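PDB 5JSC: putative acyl-CoA dehydrogenase from Burkholderia xenovorans, which is a putative member of the acyl-CoA dehydrogenase family of flavoproteins and binds flavin-adenine dinucleotide between its domains, with a second subunit completing the pocket. Local coordinates for residues Y72-V77 with L114-I119; A142-S147 with K252-T257; G173-I178 with Y187-R192. All blocks are in the same frame, centred on the assembly; numbering follows the deposited sequence.

Interaction 1: Y72-V77 with L114-I119; sequences YGVGGV and LGSGAI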
loop_
_atom_site.group_PDB
_atom_site.type_symbol
_atom_site.label_atom_id
_atom_site.label_comp_id
_atom_site.label_asym_id
_atom_site.label_seq_id
_atom_site.Cartn_x
_atom_site.Cartn_y
_atom_site.Cartn_z
ATOM N N TYR C 72 15.762 -33.879 10.027
ATOM C CA TYR C 72 14.482 -33.284 10.408
ATOM C C TYR C 72 13.494 -33.226 9.254
ATOM O O TYR C 72 12.287 -33.161 9.499
ATOM C CB TYR C 72 14.708 -31.882 10.989
ATOM C CG TYR C 72 15.396 -31.970 12.323
ATOM C CD1 TYR C 72 14.656 -32.183 13.482
ATOM C CD2 TYR C 72 16.783 -31.892 12.427
ATOM C CE1 TYR C 72 15.271 -32.289 14.713
ATOM C CE2 TYR C 72 17.411 -32.014 13.662
ATOM C CZ TYR C 72 16.643 -32.207 14.795
ATOM O OH TYR C 72 17.251 -32.322 16.020
ATOM N N GLY C 73 13.970 -33.267 8.010
ATOM C CA GLY C 73 13.090 -33.204 6.864
ATOM C C GLY C 73 12.621 -34.540 6.349
ATOM O O GLY C 73 11.892 -34.579 5.354
ATOM N N VAL C 74 13.012 -35.628 7.012
ATOM C CA VAL C 74 12.684 -36.997 6.616
ATOM C C VAL C 74 11.786 -37.601 7.684
ATOM O O VAL C 74 12.067 -37.471 8.879
ATOM C CB VAL C 74 13.962 -37.838 6.437
ATOM C CG1 VAL C 74 13.635 -39.312 6.326
ATOM C CG2 VAL C 74 14.742 -37.347 5.216
ATOM N N GLY C 75 10.710 -38.261 7.265
ATOM C CA GLY C 75 9.805 -38.913 8.201
ATOM C C GLY C 75 10.109 -40.393 8.353
ATOM O O GLY C 75 10.130 -41.141 7.374
ATOM N N GLY C 76 10.306 -40.808 9.602
ATOM C CA GLY C 76 10.455 -42.220 9.921
ATOM C C GLY C 76 11.801 -42.520 10.547
ATOM O O GLY C 76 12.834 -42.468 9.869
ATOM N N VAL C 77 11.807 -42.848 11.842
ATOM C CA VAL C 77 13.068 -43.094 12.532
ATOM C C VAL C 77 13.812 -44.267 11.898
ATOM O O VAL C 77 15.043 -44.247 11.776
ATOM C CB VAL C 77 12.806 -43.323 14.031
ATOM C CG1 VAL C 77 14.077 -43.776 14.730
ATOM C CG2 VAL C 77 12.281 -42.045 14.655
ATOM N N LEU C 114 11.973 -31.132 0.534
ATOM C CA LEU C 114 10.960 -31.136 -0.523
ATOM C C LEU C 114 11.163 -32.298 -1.493
ATOM O O LEU C 114 10.192 -32.957 -1.897
ATOM C CB LEU C 114 10.990 -29.798 -1.269
ATOM C CG LEU C 114 10.020 -29.690 -2.451
ATOM C CD1 LEU C 114 8.577 -29.744 -1.979
ATOM C CD2 LEU C 114 10.296 -28.403 -3.236
ATOM N N GLY C 115 12.415 -32.574 -1.868
ATOM C CA GLY C 115 12.704 -33.631 -2.821
ATOM C C GLY C 115 12.438 -35.028 -2.309
ATOM O O GLY C 115 12.228 -35.939 -3.117
ATOM N N SER C 116 12.464 -35.234 -0.990
ATOM C CA SER C 116 12.170 -36.550 -0.443
ATOM C C SER C 116 10.795 -36.647 0.198
ATOM O O SER C 116 10.388 -37.750 0.571
ATOM C CB SER C 116 13.229 -36.956 0.597
ATOM O OG SER C 116 13.153 -36.143 1.764
ATOM N N GLY C 117 10.074 -35.532 0.342
ATOM C CA GLY C 117 8.844 -35.555 1.117
ATOM C C GLY C 117 7.801 -36.511 0.568
ATOM O O GLY C 117 7.067 -37.145 1.329
ATOM N N ALA C 118 7.705 -36.616 -0.763
ATOM C CA ALA C 118 6.719 -37.528 -1.330
ATOM C C ALA C 118 7.052 -38.976 -0.991
ATOM O O ALA C 118 6.146 -39.815 -0.925
ATOM C CB ALA C 118 6.617 -37.326 -2.846
ATOM N N ILE C 119 8.332 -39.275 -0.751
ATOM C CA ILE C 119 8.726 -40.624 -0.347
ATOM C C ILE C 119 8.396 -40.851 1.123
ATOM O O ILE C 119 7.892 -41.915 1.503
ATOM C CB ILE C 119 10.223 -40.861 -0.644
ATOM C CG1 ILE C 119 10.528 -40.606 -2.127
ATOM C CG2 ILE C 119 10.654 -42.277 -0.249
ATOM C CD1 ILE C 119 12.010 -40.687 -2.476
HETATM O O HOH W 1 10.970 -36.305 3.516
#
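V74 meets S116 through a single branch: its CG2 methyl lies 4.0 Å from S116 OG, while the carbonyl G73 O stands 4.1 Å from the same hydroxyl oxygen. Neither approach is a direct hydrogen bond, and the two segments bury only 66 Å² between them. The polar link is made by one water, which donates to G73 O at 2.7 Å and to S116 OG at 2.8 Å, so both of its hydrogens are spent in bridging loop and helix. The V74 methyl is aimed at the serine because CG1 takes the place anti to the backbone N (chi1 168°) and CG2 falls beside that nitrogen.

On the helix side, the S116 hydroxyl also bonds back to Q112 O, one turn earlier. Its first torsion, 68°, places OG between the backbone N and the carbonyl carbon, where it can serve that carbonyl and still accept from the water. The helix is irregular here: S116 N lacks the usual bond to the preceding turn, and G117 N makes only a weak 3.4 Å bond to L114 O. I119 N also lacks the bond to the turn before and is held instead by S116 O, three residues back, at 2.9 Å.

Further out, G75 N is hydrogen-bonded to S120 OG, a second tie between the loop and helix 103-122. L132 and V135 of helix 125-136 touch both V74 and S116. The arrangement is a water-mediated loop-to-helix contact inside the helical N-terminal domain of the acyl-CoA dehydrogenase fold.

Interaction 2: A142-S147 with K252-T257; sequences AAFALS and KLAMRT. With FAD (flavin-adenine dinucleotide), chain M.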
loop_
_atom_site.group_PDB
_atom_site.type_symbol
_atom_site.label_atom_id
_atom_site.label_comp_id
_atom_site.label_asym_id
_atom_site.label_seq_id
_atom_site.Cartn_x
_atom_site.Cartn_y
_atom_site.Cartn_z
ATOM N N ALA C 142 18.334 -34.928 -3.348
ATOM C CA ALA C 142 16.948 -35.118 -3.762
ATOM C C ALA C 142 16.477 -33.980 -4.658
ATOM O O ALA C 142 17.044 -32.885 -4.661
ATOM C CB ALA C 142 16.031 -35.218 -2.536
ATOM N N ALA C 143 15.404 -34.250 -5.405
ATOM C CA ALA C 143 14.787 -33.242 -6.261
ATOM C C ALA C 143 13.316 -33.580 -6.470
ATOM O O ALA C 143 12.909 -34.742 -6.393
ATOM C CB ALA C 143 15.512 -33.135 -7.607
ATOM N N PHE C 144 12.538 -32.540 -6.758
ATOM C CA PHE C 144 11.075 -32.570 -6.831
ATOM C C PHE C 144 10.696 -32.010 -8.195
ATOM O O PHE C 144 10.843 -30.807 -8.427
ATOM C CB PHE C 144 10.505 -31.724 -5.691
ATOM C CG PHE C 144 9.000 -31.680 -5.600
ATOM C CD1 PHE C 144 8.300 -32.691 -4.961
ATOM C CD2 PHE C 144 8.290 -30.571 -6.060
ATOM C CE1 PHE C 144 6.923 -32.633 -4.829
ATOM C CE2 PHE C 144 6.906 -30.504 -5.921
ATOM C CZ PHE C 144 6.225 -31.538 -5.307
ATOM N N ALA C 145 10.251 -32.867 -9.109
ATOM C CA ALA C 145 10.065 -32.470 -10.515
ATOM C C ALA C 145 8.575 -32.442 -10.865
ATOM O O ALA C 145 7.989 -33.446 -11.292
ATOM C CB ALA C 145 10.847 -33.396 -11.457
ATOM N N LEU C 146 7.976 -31.262 -10.723
ATOM C CA LEU C 146 6.551 -31.040 -10.929
ATOM C C LEU C 146 6.279 -30.085 -12.078
ATOM O O LEU C 146 5.498 -30.412 -12.985
ATOM C CB LEU C 146 5.928 -30.496 -9.631
ATOM C CG LEU C 146 4.414 -30.272 -9.633
ATOM C CD1 LEU C 146 3.697 -31.591 -9.898
ATOM C CD2 LEU C 146 3.951 -29.643 -8.307
ATOM N N SER C 147 6.927 -28.925 -12.074
ATOM C CA SER C 147 6.676 -27.870 -13.053
ATOM C C SER C 147 7.179 -28.240 -14.447
ATOM O O SER C 147 8.167 -28.963 -14.614
ATOM C CB SER C 147 7.361 -26.580 -12.600
ATOM O OG SER C 147 6.888 -26.188 -11.327
ATOM N N LYS C 252 -2.596 -35.560 -5.540
ATOM C CA LYS C 252 -2.743 -35.340 -4.106
ATOM C C LYS C 252 -1.420 -35.505 -3.376
ATOM O O LYS C 252 -1.155 -34.789 -2.402
ATOM C CB LYS C 252 -3.791 -36.291 -3.528
ATOM C CG LYS C 252 -5.202 -35.868 -3.856
ATOM C CD LYS C 252 -6.214 -36.833 -3.280
ATOM C CE LYS C 252 -7.623 -36.476 -3.716
ATOM N NZ LYS C 252 -8.586 -37.544 -3.341
ATOM N N LEU C 253 -0.571 -36.430 -3.832
ATOM C CA LEU C 253 0.739 -36.586 -3.209
ATOM C C LEU C 253 1.589 -35.331 -3.395
ATOM O O LEU C 253 2.235 -34.859 -2.447
ATOM C CB LEU C 253 1.441 -37.812 -3.784
ATOM C CG LEU C 253 2.740 -38.208 -3.087
ATOM C CD1 LEU C 253 2.508 -38.439 -1.594
ATOM C CD2 LEU C 253 3.328 -39.453 -3.738
ATOM N N ALA C 254 1.590 -34.761 -4.602
ATOM C CA ALA C 254 2.310 -33.511 -4.823
ATOM C C ALA C 254 1.773 -32.414 -3.919
ATOM O O ALA C 254 2.542 -31.680 -3.286
ATOM C CB ALA C 254 2.191 -33.081 -6.289
ATOM N N MET C 255 0.445 -32.287 -3.844
ATOM C CA MET C 255 -0.145 -31.233 -3.024
ATOM C C MET C 255 0.183 -31.424 -1.552
ATOM O O MET C 255 0.458 -30.451 -0.841
ATOM C CB MET C 255 -1.658 -31.191 -3.225
ATOM C CG MET C 255 -2.074 -30.853 -4.650
ATOM S SD MET C 255 -1.478 -29.230 -5.157
ATOM C CE MET C 255 -0.230 -29.658 -6.358
ATOM N N ARG C 256 0.133 -32.671 -1.068
ATOM C CA ARG C 256 0.432 -32.920 0.339
ATOM C C ARG C 256 1.894 -32.638 0.655
ATOM O O ARG C 256 2.215 -32.191 1.763
ATOM C CB ARG C 256 0.084 -34.360 0.707
ATOM C CG ARG C 256 -1.414 -34.622 0.803
ATOM C CD ARG C 256 -1.698 -36.112 0.977
ATOM N NE ARG C 256 -1.093 -36.640 2.199
ATOM C CZ ARG C 256 -0.678 -37.897 2.351
ATOM N NH1 ARG C 256 -0.787 -38.764 1.351
ATOM N NH2 ARG C 256 -0.144 -38.285 3.499
ATOM N N THR C 257 2.788 -32.898 -0.300
ATOM C CA THR C 257 4.197 -32.586 -0.087
ATOM C C THR C 257 4.399 -31.079 0.007
ATOM O O THR C 257 5.107 -30.587 0.897
ATOM C CB THR C 257 5.036 -33.190 -1.217
ATOM O OG1 THR C 257 4.810 -34.610 -1.274
ATOM C CG2 THR C 257 6.520 -32.933 -0.988
HETATM P PA FAD M . 2.748 -19.515 -14.547
HETATM O O1A FAD M . 2.063 -20.756 -14.115
HETATM O O2A FAD M . 2.721 -19.185 -16.041
HETATM O O5B FAD M . 2.139 -18.307 -13.714
HETATM C C5B FAD M . 2.550 -16.959 -14.015
HETATM C C4B FAD M . 1.932 -16.090 -12.951
HETATM O O4B FAD M . 0.500 -16.143 -13.079
HETATM C C3B FAD M . 2.167 -16.548 -11.518
HETATM O O3B FAD M . 3.463 -16.203 -11.023
HETATM C C2B FAD M . 1.022 -15.854 -10.776
HETATM O O2B FAD M . 1.383 -14.506 -10.471
HETATM C C1B FAD M . -0.099 -15.860 -11.830
HETATM N N9A FAD M . -1.159 -16.838 -11.613
HETATM C C8A FAD M . -1.028 -18.199 -11.527
HETATM N N7A FAD M . -2.167 -18.839 -11.420
HETATM C C5A FAD M . -3.117 -17.826 -11.432
HETATM C C6A FAD M . -4.522 -17.845 -11.366
HETATM N N6A FAD M . -5.247 -18.962 -11.244
HETATM N N1A FAD M . -5.171 -16.659 -11.413
HETATM C C2A FAD M . -4.448 -15.535 -11.510
HETATM N N3A FAD M . -3.120 -15.396 -11.581
HETATM C C4A FAD M . -2.509 -16.588 -11.542
HETATM N N1 FAD M . 9.282 -26.325 -9.802
HETATM C C2 FAD M . 9.437 -27.659 -9.531
HETATM O O2 FAD M . 8.648 -28.515 -9.966
HETATM N N3 FAD M . 10.498 -28.075 -8.771
HETATM C C4 FAD M . 11.468 -27.259 -8.222
HETATM O O4 FAD M . 12.427 -27.744 -7.629
HETATM C C4X FAD M . 11.286 -25.861 -8.482
HETATM N N5 FAD M . 12.197 -25.032 -8.052
HETATM C C5X FAD M . 12.130 -23.714 -8.475
HETATM C C6 FAD M . 13.180 -22.855 -8.155
HETATM C C7 FAD M . 13.216 -21.553 -8.639
HETATM C C7M FAD M . 14.394 -20.673 -8.307
HETATM C C8 FAD M . 12.161 -21.087 -9.447
HETATM C C8M FAD M . 12.163 -19.681 -9.998
HETATM C C9 FAD M . 11.102 -21.936 -9.751
HETATM C C9A FAD M . 11.081 -23.246 -9.279
HETATM N N10 FAD M . 10.073 -24.160 -9.654
HETATM C C10 FAD M . 10.165 -25.483 -9.296
HETATM C "C1'" FAD M . 9.008 -23.715 -10.562
HETATM C "C2'" FAD M . 7.918 -22.907 -9.866
HETATM O "O2'" FAD M . 7.133 -23.740 -9.014
HETATM C "C3'" FAD M . 7.017 -22.266 -10.921
HETATM O "O3'" FAD M . 7.817 -21.286 -11.565
HETATM C "C4'" FAD M . 5.758 -21.615 -10.351
HETATM O "O4'" FAD M . 4.856 -22.638 -9.922
HETATM C "C5'" FAD M . 5.082 -20.712 -11.362
HETATM O "O5'" FAD M . 4.805 -21.496 -12.541
HETATM P P FAD M . 5.219 -20.825 -13.961
HETATM O O1P FAD M . 6.630 -20.349 -13.938
HETATM O O2P FAD M . 4.885 -21.786 -15.061
HETATM O O3P FAD M . 4.269 -19.550 -14.083
#
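F144 and L146 reach from strand 144-145 and the residue after it toward A254 and T257 of helix 250-286, joining the middle beta domain of the acyl-CoA dehydrogenase fold to its C-terminal helical domain beside the flavin.

The contact between the segments is apolar. F144 CE1 comes within 3.9 Å of T257 CG2, the methyl approaching the ring obliquely as the two side chains run antiparallel alongside one another. The far end of the same ring, CZ, is 4.4 Å from A254 CB, and A254 O sits at the ring edge, near its plane. L146 adds one branch, CD1, at 4.2 Å from A254 CB. Both side chains extend toward the helix because CG is anti to the backbone N in each. F190 packs against F144, L146 and A254, filling in beside the contact.

The hydrogen bonds, in contrast, run from segment 142-147 to the flavin. FAD N3 donates to F144 O at 2.8 Å, nearly straight at 174°. FAD O2 accepts two amides, S147 N almost linearly and L146 N on a more bent path (148°). The side chain of S147 also takes part, OG donating to FAD N1 at 2.8 Å. The pyrimidine edge of the flavin is thus held by F144, L146 and S147 of one short segment, and donors clustered at N1 and O2 would be expected to favour negative charge there.

Within the helix, L253 O accepts from two donors on opposite faces of its carbonyl plane: T257 N at 3.0 Å, and T257 OG1 at 2.8 Å, tilted 34° from that plane.

Interaction 3: G173-I178 with Y187-R192; sequences GDKTWI and YVVFAR. With FAD (flavin-adenine dinucleotide), chain M.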
loop_
_atom_site.group_PDB
_atom_site.type_symbol
_atom_site.label_atom_id
_atom_site.label_comp_id
_atom_site.label_asym_id
_atom_site.label_seq_id
_atom_site.Cartn_x
_atom_site.Cartn_y
_atom_site.Cartn_z
ATOM N N GLY C 173 8.517 -36.119 -22.318
ATOM C CA GLY C 173 8.189 -34.716 -22.164
ATOM C C GLY C 173 9.227 -34.026 -21.305
ATOM O O GLY C 173 10.323 -34.546 -21.093
ATOM N N ASP C 174 8.871 -32.854 -20.787
ATOM C CA ASP C 174 9.836 -31.994 -20.114
ATOM C C ASP C 174 9.331 -31.548 -18.753
ATOM O O ASP C 174 8.135 -31.307 -18.568
ATOM C CB ASP C 174 10.164 -30.747 -20.957
ATOM C CG ASP C 174 11.158 -31.038 -22.080
ATOM O OD1 ASP C 174 11.055 -32.094 -22.718
ATOM O OD2 ASP C 174 12.052 -30.208 -22.320
ATOM N N LYS C 175 10.257 -31.434 -17.802
ATOM C CA LYS C 175 10.058 -30.701 -16.560
ATOM C C LYS C 175 11.065 -29.565 -16.555
ATOM O O LYS C 175 12.128 -29.680 -17.165
ATOM C CB LYS C 175 10.272 -31.590 -15.318
ATOM C CG LYS C 175 9.277 -32.736 -15.182
ATOM C CD LYS C 175 7.856 -32.210 -15.058
ATOM C CE LYS C 175 6.929 -33.302 -14.572
ATOM N NZ LYS C 175 5.494 -32.865 -14.536
ATOM N N THR C 176 10.751 -28.460 -15.886
ATOM C CA THR C 176 11.738 -27.392 -15.863
ATOM C C THR C 176 11.648 -26.597 -14.563
ATOM O O THR C 176 10.757 -26.805 -13.731
ATOM C CB THR C 176 11.614 -26.491 -17.107
ATOM O OG1 THR C 176 12.834 -25.763 -17.267
ATOM C CG2 THR C 176 10.429 -25.512 -16.992
ATOM N N TRP C 177 12.621 -25.694 -14.395
ATOM C CA TRP C 177 12.876 -24.985 -13.133
ATOM C C TRP C 177 13.173 -25.958 -12.002
ATOM O O TRP C 177 12.824 -25.698 -10.849
ATOM C CB TRP C 177 11.717 -24.066 -12.708
ATOM C CG TRP C 177 11.081 -23.269 -13.816
ATOM C CD1 TRP C 177 9.796 -23.386 -14.276
ATOM C CD2 TRP C 177 11.696 -22.242 -14.598
ATOM N NE1 TRP C 177 9.578 -22.493 -15.309
ATOM C CE2 TRP C 177 10.733 -21.788 -15.526
ATOM C CE3 TRP C 177 12.972 -21.668 -14.613
ATOM C CZ2 TRP C 177 11.009 -20.791 -16.459
ATOM C CZ3 TRP C 177 13.243 -20.671 -15.533
ATOM C CH2 TRP C 177 12.269 -20.245 -16.447
ATOM N N ILE C 178 13.805 -27.087 -12.307
ATOM C CA ILE C 178 13.931 -28.156 -11.318
ATOM C C ILE C 178 15.148 -27.877 -10.443
ATOM O O ILE C 178 16.289 -27.928 -10.912
ATOM C CB ILE C 178 14.021 -29.535 -11.983
ATOM C CG1 ILE C 178 12.766 -29.792 -12.824
ATOM C CG2 ILE C 178 14.195 -30.620 -10.915
ATOM C CD1 ILE C 178 11.468 -29.479 -12.093
ATOM N N TYR C 187 14.983 -37.970 -8.810
ATOM C CA TYR C 187 13.923 -36.989 -8.986
ATOM C C TYR C 187 12.605 -37.660 -8.659
ATOM O O TYR C 187 12.327 -38.739 -9.180
ATOM C CB TYR C 187 13.886 -36.468 -10.433
ATOM C CG TYR C 187 15.167 -35.808 -10.859
ATOM C CD1 TYR C 187 16.212 -36.551 -11.402
ATOM C CD2 TYR C 187 15.336 -34.438 -10.719
ATOM C CE1 TYR C 187 17.392 -35.940 -11.781
ATOM C CE2 TYR C 187 16.507 -33.820 -11.099
ATOM C CZ TYR C 187 17.531 -34.568 -11.626
ATOM O OH TYR C 187 18.704 -33.936 -11.990
ATOM N N VAL C 188 11.798 -37.039 -7.805
ATOM C CA VAL C 188 10.394 -37.430 -7.693
ATOM C C VAL C 188 9.656 -36.730 -8.831
ATOM O O VAL C 188 9.535 -35.502 -8.843
ATOM C CB VAL C 188 9.795 -37.070 -6.330
ATOM C CG1 VAL C 188 8.306 -37.373 -6.320
ATOM C CG2 VAL C 188 10.484 -37.859 -5.229
ATOM N N VAL C 189 9.175 -37.508 -9.801
ATOM C CA VAL C 189 8.614 -36.981 -11.046
ATOM C C VAL C 189 7.118 -37.253 -11.060
ATOM O O VAL C 189 6.687 -38.392 -10.828
ATOM C CB VAL C 189 9.281 -37.615 -12.280
ATOM C CG1 VAL C 189 8.686 -37.043 -13.575
ATOM C CG2 VAL C 189 10.792 -37.413 -12.250
ATOM N N PHE C 190 6.330 -36.227 -11.375
ATOM C CA PHE C 190 4.888 -36.374 -11.519
ATOM C C PHE C 190 4.555 -36.367 -13.000
ATOM O O PHE C 190 5.040 -35.509 -13.744
ATOM C CB PHE C 190 4.146 -35.267 -10.765
ATOM C CG PHE C 190 4.444 -35.276 -9.296
ATOM C CD1 PHE C 190 5.581 -34.644 -8.804
ATOM C CD2 PHE C 190 3.629 -35.974 -8.418
ATOM C CE1 PHE C 190 5.890 -34.683 -7.452
ATOM C CE2 PHE C 190 3.927 -36.012 -7.062
ATOM C CZ PHE C 190 5.063 -35.368 -6.578
ATOM N N ALA C 191 3.761 -37.345 -13.433
ATOM C CA ALA C 191 3.509 -37.538 -14.855
ATOM C C ALA C 191 2.071 -37.976 -15.059
ATOM O O ALA C 191 1.448 -38.560 -14.170
ATOM C CB ALA C 191 4.465 -38.586 -15.460
ATOM N N ARG C 192 1.549 -37.706 -16.257
ATOM C CA ARG C 192 0.169 -38.067 -16.572
ATOM C C ARG C 192 0.100 -39.527 -17.003
ATOM O O ARG C 192 0.612 -39.896 -18.065
ATOM C CB ARG C 192 -0.403 -37.163 -17.660
ATOM C CG ARG C 192 -1.848 -37.518 -18.009
ATOM C CD ARG C 192 -2.526 -36.420 -18.847
ATOM N NE ARG C 192 -2.338 -35.133 -18.187
ATOM C CZ ARG C 192 -3.030 -34.722 -17.124
ATOM N NH1 ARG C 192 -3.993 -35.474 -16.605
ATOM N NH2 ARG C 192 -2.740 -33.554 -16.566
HETATM P PA FAD M . 2.748 -19.515 -14.547
HETATM O O1A FAD M . 2.063 -20.756 -14.115
HETATM O O2A FAD M . 2.721 -19.185 -16.041
HETATM O O5B FAD M . 2.139 -18.307 -13.714
HETATM C C5B FAD M . 2.550 -16.959 -14.015
HETATM C C4B FAD M . 1.932 -16.090 -12.951
HETATM O O4B FAD M . 0.500 -16.143 -13.079
HETATM C C3B FAD M . 2.167 -16.548 -11.518
HETATM O O3B FAD M . 3.463 -16.203 -11.023
HETATM C C2B FAD M . 1.022 -15.854 -10.776
HETATM O O2B FAD M . 1.383 -14.506 -10.471
HETATM C C1B FAD M . -0.099 -15.860 -11.830
HETATM N N9A FAD M . -1.159 -16.838 -11.613
HETATM C C8A FAD M . -1.028 -18.199 -11.527
HETATM N N7A FAD M . -2.167 -18.839 -11.420
HETATM C C5A FAD M . -3.117 -17.826 -11.432
HETATM C C6A FAD M . -4.522 -17.845 -11.366
HETATM N N6A FAD M . -5.247 -18.962 -11.244
HETATM N N1A FAD M . -5.171 -16.659 -11.413
HETATM C C2A FAD M . -4.448 -15.535 -11.510
HETATM N N3A FAD M . -3.120 -15.396 -11.581
HETATM C C4A FAD M . -2.509 -16.588 -11.542
HETATM N N1 FAD M . 9.282 -26.325 -9.802
HETATM C C2 FAD M . 9.437 -27.659 -9.531
HETATM O O2 FAD M . 8.648 -28.515 -9.966
HETATM N N3 FAD M . 10.498 -28.075 -8.771
HETATM C C4 FAD M . 11.468 -27.259 -8.222
HETATM O O4 FAD M . 12.427 -27.744 -7.629
HETATM C C4X FAD M . 11.286 -25.861 -8.482
HETATM N N5 FAD M . 12.197 -25.032 -8.052
HETATM C C5X FAD M . 12.130 -23.714 -8.475
HETATM C C6 FAD M . 13.180 -22.855 -8.155
HETATM C C7 FAD M . 13.216 -21.553 -8.639
HETATM C C7M FAD M . 14.394 -20.673 -8.307
HETATM C C8 FAD M . 12.161 -21.087 -9.447
HETATM C C8M FAD M . 12.163 -19.681 -9.998
HETATM C C9 FAD M . 11.102 -21.936 -9.751
HETATM C C9A FAD M . 11.081 -23.246 -9.279
HETATM N N10 FAD M . 10.073 -24.160 -9.654
HETATM C C10 FAD M . 10.165 -25.483 -9.296
HETATM C "C1'" FAD M . 9.008 -23.715 -10.562
HETATM C "C2'" FAD M . 7.918 -22.907 -9.866
HETATM O "O2'" FAD M . 7.133 -23.740 -9.014
HETATM C "C3'" FAD M . 7.017 -22.266 -10.921
HETATM O "O3'" FAD M . 7.817 -21.286 -11.565
HETATM C "C4'" FAD M . 5.758 -21.615 -10.351
HETATM O "O4'" FAD M . 4.856 -22.638 -9.922
HETATM C "C5'" FAD M . 5.082 -20.712 -11.362
HETATM O "O5'" FAD M . 4.805 -21.496 -12.541
HETATM P P FAD M . 5.219 -20.825 -13.961
HETATM O O1P FAD M . 6.630 -20.349 -13.938
HETATM O O2P FAD M . 4.885 -21.786 -15.061
HETATM O O3P FAD M . 4.269 -19.550 -14.083
#
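K175 and I178, on the strand 168-179, face Y187 and V189 and the carbonyl of F190 on strand 186-192, and the two strands belong to different sheets of the middle beta domain of this acyl-CoA dehydrogenase-family fold. No backbone bond joins them; the nearest CA atoms, of K175 and V189, are 8.5 Å apart, so side chains span the gap between the sheets.

I178 and Y187 cross obliquely. The CG2 methyl of I178 comes to the edge of the tyrosine ring, near its plane, 4.0 Å from Y187 CE2. Its other branch heads for the cofactor, where I178 CD1 lies 3.7 Å from FAD O2; one isoleucine therefore touches both the second strand and the flavin.

K175 bends at chi2 (-61°) and then runs extended, its CE passing 4.3 Å from V189 CG1. The buried ammonium is satisfied by a salt bridge to E148 and a hydrogen bond to L146 O as well as by F190. Next to I178, W177 sets its CB 3.5 Å from FAD N10. The one hydrogen bond between the segments is K175 NZ to F190 O, 2.8 Å long, with the donor tilted 23° from the carbonyl plane.

How the interactions relate
From the N terminus, interaction 1 comes first and closes a loop of 36 mostly helical residues, ending before the others begin. Interaction 2 then opens at 142-147 and closes at 252-257, enclosing 104 residues rich in strand. Interaction 3 is nested inside that span and closes a short loop of eight residues. None of the three cross. In space, helix 103-122 packs against both later contacts: L114 O is 3.6 Å from F144 CD1, and G115 O is 3.3 Å from V188 CG2. Strands 144-145 and 186-192 are sheet neighbours, and interactions 2 and 3 both touch the flavin. Together they tie the N-terminal helices, middle sheets and C-terminal helix.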